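ABC transporter ATP-binding protein (Leptospira interrogans serovar Copenhageni, PDB 4HZI) probably binds and hydrolyses ATP as the ATPase subunit of an orphan ABC transporter involved in manganese utilization and tolerance. Local coordinates at residues L35-I40 / D51-E56; N69-S74 / V245-G250. All coordinates share one frame; numbering follows the deposited sequence.

How the contacts relate
Contact 1 closes early in the chain, where strands 36-42 and 53-58 pair in an antiparallel four-stranded sheet. Contact 2 follows and spans far more of the sequence, bringing the loop before helix 73-80 against strand 243-248 of the mixed six-stranded sheet. Their centres lie 13 Å apart. Asp51 N probably hydrogen-bonds to Gly250 O at 2.8 Å, and Phe55 CG packs on Val245 CG2, so the two sheets meet here. Helix 73-80 joins them further: it starts at the sulfate of contact 2, and its Leu76 and Leu79 touch side chains of contact 1. The probable phosphate-binding loop thus rests on the mixed sheet, while the helix it leads into packs on the antiparallel one.

Contact 1: L35-I40 / D51-E56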
loop_
_atom_site.group_PDB
_atom_site.type_symbol
_atom_site.label_atom_id
_atom_site.label_comp_id
_atom_site.label_asym_id
_atom_site.label_seq_id
_atom_site.Cartn_x
_atom_site.Cartn_y
_atom_site.Cartn_z
ATOM N N LEU A 35 13.314 21.022 -14.384
ATOM C CA LEU A 35 14.073 20.421 -13.264
ATOM C C LEU A 35 15.241 19.613 -13.827
ATOM O O LEU A 35 15.082 18.785 -14.748
ATOM C CB LEU A 35 13.189 19.512 -12.448
ATOM C CG LEU A 35 13.893 18.840 -11.252
ATOM C CD1 LEU A 35 14.263 19.893 -10.221
ATOM C CD2 LEU A 35 13.077 17.747 -10.614
ATOM N N SER A 36 16.434 19.836 -13.283
ATOM C CA SER A 36 17.558 19.025 -13.698
ATOM C C SER A 36 18.430 18.668 -12.508
ATOM O O SER A 36 18.700 19.519 -11.672
ATOM C CB SER A 36 18.405 19.673 -14.758
ATOM O OG SER A 36 18.966 20.859 -14.335
ATOM N N LEU A 37 18.794 17.398 -12.461
ATOM C CA LEU A 37 19.740 16.876 -11.475
ATOM C C LEU A 37 20.910 16.299 -12.260
ATOM O O LEU A 37 20.719 15.498 -13.184
ATOM C CB LEU A 37 19.113 15.784 -10.657
ATOM C CG LEU A 37 18.156 16.233 -9.550
ATOM C CD1 LEU A 37 16.850 16.801 -10.105
ATOM C CD2 LEU A 37 17.869 15.106 -8.612
ATOM N N GLU A 38 22.107 16.730 -11.908
ATOM C CA GLU A 38 23.336 16.196 -12.521
ATOM C C GLU A 38 24.271 15.652 -11.417
ATOM O O GLU A 38 24.763 16.434 -10.604
ATOM C CB GLU A 38 24.043 17.322 -13.259
ATOM C CG GLU A 38 23.212 17.885 -14.399
ATOM C CD GLU A 38 23.952 18.942 -15.206
ATOM O OE1 GLU A 38 24.395 19.958 -14.627
ATOM O OE2 GLU A 38 24.072 18.755 -16.427
ATOM N N LYS A 39 24.400 14.330 -11.392
ATOM C CA LYS A 39 25.256 13.582 -10.493
ATOM C C LYS A 39 24.995 13.931 -9.044
ATOM O O LYS A 39 25.930 14.139 -8.262
ATOM C CB LYS A 39 26.725 13.853 -10.820
ATOM C CG LYS A 39 27.129 13.414 -12.212
ATOM C CD LYS A 39 28.611 13.719 -12.431
ATOM C CE LYS A 39 28.958 13.769 -13.908
ATOM N NZ LYS A 39 28.647 12.486 -14.610
ATOM N N ILE A 40 23.724 14.022 -8.687
ATOM C CA ILE A 40 23.329 14.322 -7.301
ATOM C C ILE A 40 23.618 13.156 -6.378
ATOM O O ILE A 40 23.127 12.021 -6.522
ATOM C CB ILE A 40 21.848 14.806 -7.197
ATOM C CG1 ILE A 40 21.725 16.219 -7.741
ATOM C CG2 ILE A 40 21.329 14.733 -5.754
ATOM C CD1 ILE A 40 22.249 17.359 -6.859
ATOM N N ASP A 51 23.289 8.093 -4.963
ATOM C CA ASP A 51 24.569 8.036 -5.665
ATOM C C ASP A 51 24.533 8.477 -7.121
ATOM O O ASP A 51 24.078 7.707 -7.974
ATOM C CB ASP A 51 25.027 6.614 -5.580
ATOM C CG ASP A 51 26.444 6.402 -6.108
ATOM O OD1 ASP A 51 27.088 7.324 -6.611
ATOM O OD2 ASP A 51 26.878 5.260 -6.002
ATOM N N SER A 52 24.994 9.700 -7.351
ATOM C CA SER A 52 25.186 10.300 -8.680
ATOM C C SER A 52 23.888 10.261 -9.519
ATOM O O SER A 52 23.851 9.796 -10.675
ATOM C CB SER A 52 26.361 9.593 -9.404
ATOM O OG SER A 52 26.721 10.320 -10.558
ATOM N N VAL A 53 22.820 10.762 -8.913
ATOM C CA VAL A 53 21.477 10.717 -9.526
ATOM C C VAL A 53 21.385 11.796 -10.599
ATOM O O VAL A 53 21.649 12.965 -10.375
ATOM C CB VAL A 53 20.389 10.904 -8.434
ATOM C CG1 VAL A 53 18.990 11.103 -9.052
ATOM C CG2 VAL A 53 20.341 9.696 -7.561
ATOM N N SER A 54 21.035 11.358 -11.815
ATOM C CA SER A 54 20.905 12.265 -12.929
ATOM C C SER A 54 19.593 12.000 -13.690
ATOM O O SER A 54 19.271 10.862 -14.057
ATOM C CB SER A 54 22.101 12.071 -13.876
ATOM O OG SER A 54 23.300 12.543 -13.273
ATOM N N PHE A 55 18.840 13.064 -13.892
ATOM C CA PHE A 55 17.687 13.041 -14.759
ATOM C C PHE A 55 17.201 14.460 -15.002
ATOM O O PHE A 55 17.697 15.421 -14.418
ATOM C CB PHE A 55 16.572 12.120 -14.243
ATOM C CG PHE A 55 15.885 12.571 -12.980
ATOM C CD1 PHE A 55 14.718 13.379 -13.003
ATOM C CD2 PHE A 55 16.350 12.101 -11.753
ATOM C CE1 PHE A 55 14.077 13.720 -11.815
ATOM C CE2 PHE A 55 15.697 12.451 -10.563
ATOM C CZ PHE A 55 14.565 13.242 -10.599
ATOM N N GLU A 56 16.214 14.625 -15.871
ATOM C CA GLU A 56 15.675 15.972 -16.044
ATOM C C GLU A 56 14.219 15.922 -16.488
ATOM O O GLU A 56 13.795 14.906 -17.011
ATOM C CB GLU A 56 16.514 16.801 -16.998
ATOM C CG GLU A 56 16.477 16.433 -18.448
ATOM C CD GLU A 56 16.193 17.648 -19.354
ATOM O OE1 GLU A 56 16.281 18.844 -18.917
ATOM O OE2 GLU A 56 15.859 17.399 -20.535
#
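Leu37 and Phe55 form an antiparallel hydrogen-bonded pair, Leu37 N to Phe55 O at 3.0 Å and nearly straight (177°), and beyond it the register slips by one residue before Ile40 pairs with Val53. The slip is a beta bulge: two residues of one strand, Lys39 and Ile40, sit across from Val53, Ser52 and Val53 share Ile40 in return, and Lys39 and Ser52 each take a positive phi. Ile40 O receives Val53 N at 2.7 Å. The hydroxyl of Ser54 fills the gap in the backbone pairing: its OG stands beside its own N (chi1 -70°) and accepts Lys39 N at 2.8 Å. Across the bulge, Lys39 CB and CG lie alongside Ser52 OG, both at 3.5 Å. On the buried face, Leu37, Val53 and Phe55 run side by side. Leu37 CD1 sits 4.2 Å above the phenyl plane, displaced from the ring centre, while its CD2 meets Phe55 CE2 obliquely at 3.9 Å and also touches Val53. Leu76 of helix 73-80 packs on Leu37 and Phe55 from outside the pair. On the other face Ser36 CB meets Glu56 CB at 4.1 Å, and the Glu56 carboxylate is taken up by Lys58 and Ser33. Two antiparallel strands, each kinked by a G1-type beta bulge, with one face packed on the helix after the probable Walker A loop, belong to the antiparallel beta subdomain of ABC ATPases.

Contact 2: N69-S74 / V245-G250; sequences NGAGKS and VLLKEG. With SO4 (sulfate ion), chain C.
The flat group at the centre is the Ala71-Gly72 peptide, part of a probable Walker A P-loop. Over one of its faces lies the Leu247 methyl CD2, 3.4 Å from Ala71 O. Gly250 N approaches the same oxygen from the opposite side, tilted 32° from the carbonyl plane, and donates a bent hydrogen bond of 2.8 Å. At the other end of the peptide, Gly72 N turns to the sulfate. One peptide therefore ties the turn that follows strand 243-248 to the anion site. Ala71 CB, meanwhile, rests 3.4 Å from Leu247 O, close to the strand backbone. Leu247 extends its side chain with CG opposite its own N (chi1 -159°), which carries CD2 against the loop, where it also meets Lys73 CG at 4.0 Å; the two side chains run past one another, each heading where the other came from.

The sulfate, probably from the crystallisation liquor, occupies a nest of backbone amides: Gly70 N binds O4, Gly72 N binds O1 and Ser74 N binds O3. Gly72 is the N-cap of helix 73-80, so the helix dipole probably adds to the attraction. This is consistent with the place where P-loop ATPases hold a nucleotide phosphate. Glu199 packs against Lys73, and Asn69 N hydrogen-bonds to Asp205 of the second subunit, so the loop also borders the dimer interface. Lys248 points away from the loop and forms a salt bridge with Asp272 and a hydrogen bond to the backbone carbonyl of Asp269. Lys73, bent twice near its end, curls back over the anion; its NZ, which also makes weak hydrogen bonds to the carbonyls of Gly67 and Arg68, donates to sulfate O2 at 2.8 Å, and Lys73 N reaches the same O2 at 2.9 Å.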
loop_
_atom_site.group_PDB
_atom_site.type_symbol
_atom_site.label_atom_id
_atom_site.label_comp_id
_atom_site.label_asym_id
_atom_site.label_seq_id
_atom_site.Cartn_x
_atom_site.Cartn_y
_atom_site.Cartn_z
ATOM N N ASN A 69 11.030 -0.416 -2.447
ATOM C CA ASN A 69 11.073 0.229 -1.114
ATOM C C ASN A 69 12.504 0.188 -0.602
ATOM O O ASN A 69 13.325 -0.671 -0.957
ATOM C CB ASN A 69 10.091 -0.299 -0.076
ATOM C CG ASN A 69 8.653 0.069 -0.398
ATOM O OD1 ASN A 69 8.275 1.255 -0.758
ATOM N ND2 ASN A 69 7.825 -0.959 -0.308
ATOM N N GLY A 70 12.845 1.287 0.024
ATOM C CA GLY A 70 14.204 1.552 0.483
ATOM C C GLY A 70 15.155 2.072 -0.570
ATOM O O GLY A 70 16.345 2.250 -0.278
ATOM N N ALA A 71 14.674 2.427 -1.772
ATOM C CA ALA A 71 15.566 2.869 -2.839
ATOM C C ALA A 71 16.080 4.277 -2.679
ATOM O O ALA A 71 16.961 4.684 -3.406
ATOM C CB ALA A 71 14.870 2.748 -4.234
ATOM N N GLY A 72 15.505 5.056 -1.756
ATOM C CA GLY A 72 15.863 6.429 -1.610
ATOM C C GLY A 72 14.882 7.443 -2.139
ATOM O O GLY A 72 15.232 8.611 -2.286
ATOM N N LYS A 73 13.681 6.994 -2.521
ATOM C CA LYS A 73 12.729 7.891 -3.120
ATOM C C LYS A 73 12.361 9.084 -2.187
ATOM O O LYS A 73 12.311 10.231 -2.654
ATOM C CB LYS A 73 11.461 7.125 -3.479
ATOM C CG LYS A 73 11.744 6.122 -4.606
ATOM C CD LYS A 73 10.480 5.516 -5.161
ATOM C CE LYS A 73 9.593 5.010 -4.093
ATOM N NZ LYS A 73 10.170 3.876 -3.343
ATOM N N SER A 74 12.103 8.777 -0.930
ATOM C CA SER A 74 11.695 9.847 0.009
ATOM C C SER A 74 12.827 10.830 0.209
ATOM O O SER A 74 12.573 12.022 0.225
ATOM C CB SER A 74 11.223 9.297 1.327
ATOM O OG SER A 74 9.934 8.707 1.145
ATOM N N VAL A 245 12.148 7.435 -14.379
ATOM C CA VAL A 245 13.431 7.214 -13.763
ATOM C C VAL A 245 13.247 5.978 -12.880
ATOM O O VAL A 245 12.320 5.945 -12.046
ATOM C CB VAL A 245 13.785 8.413 -12.843
ATOM C CG1 VAL A 245 15.092 8.173 -12.076
ATOM C CG2 VAL A 245 13.889 9.702 -13.611
ATOM N N LEU A 246 14.118 4.979 -13.013
ATOM C CA LEU A 246 14.038 3.751 -12.238
ATOM C C LEU A 246 15.169 3.852 -11.189
ATOM O O LEU A 246 16.309 4.163 -11.552
ATOM C CB LEU A 246 14.292 2.517 -13.101
ATOM C CG LEU A 246 13.402 2.298 -14.315
ATOM C CD1 LEU A 246 13.791 0.990 -14.992
ATOM C CD2 LEU A 246 11.905 2.276 -13.991
ATOM N N LEU A 247 14.791 3.726 -9.916
ATOM C CA LEU A 247 15.686 3.964 -8.800
ATOM C C LEU A 247 15.806 2.712 -7.948
ATOM O O LEU A 247 14.818 2.111 -7.567
ATOM C CB LEU A 247 15.151 5.098 -7.907
ATOM C CG LEU A 247 16.190 5.772 -7.011
ATOM C CD1 LEU A 247 17.168 6.717 -7.682
ATOM C CD2 LEU A 247 15.500 6.482 -5.838
ATOM N N LYS A 248 17.053 2.341 -7.641
ATOM C CA LYS A 248 17.359 1.134 -6.903
ATOM C C LYS A 248 18.627 1.385 -6.073
ATOM O O LYS A 248 19.667 1.741 -6.612
ATOM C CB LYS A 248 17.629 0.015 -7.891
ATOM C CG LYS A 248 17.835 -1.350 -7.280
ATOM C CD LYS A 248 18.404 -2.254 -8.392
ATOM C CE LYS A 248 18.406 -3.707 -7.985
ATOM N NZ LYS A 248 19.000 -4.509 -9.090
ATOM N N GLU A 249 18.457 1.314 -4.762
ATOM C CA GLU A 249 19.620 1.524 -3.825
ATOM C C GLU A 249 20.327 2.852 -4.065
ATOM O O GLU A 249 21.538 2.950 -4.122
ATOM C CB GLU A 249 20.549 0.326 -3.933
ATOM C CG GLU A 249 19.953 -0.952 -3.374
ATOM C CD GLU A 249 20.317 -1.194 -1.909
ATOM O OE1 GLU A 249 19.802 -0.474 -1.012
ATOM O OE2 GLU A 249 21.131 -2.112 -1.658
ATOM N N GLY A 250 19.543 3.914 -4.235
ATOM C CA GLY A 250 20.051 5.228 -4.519
ATOM C C GLY A 250 20.642 5.545 -5.865
ATOM O O GLY A 250 21.208 6.618 -6.053
HETATM S S SO4 C . 12.207 4.831 -0.248
HETATM O O1 SO4 C . 13.572 4.891 0.338
HETATM O O2 SO4 C . 12.386 4.577 -1.698
HETATM O O3 SO4 C . 11.537 6.127 -0.145
HETATM O O4 SO4 C . 11.557 3.751 0.424
#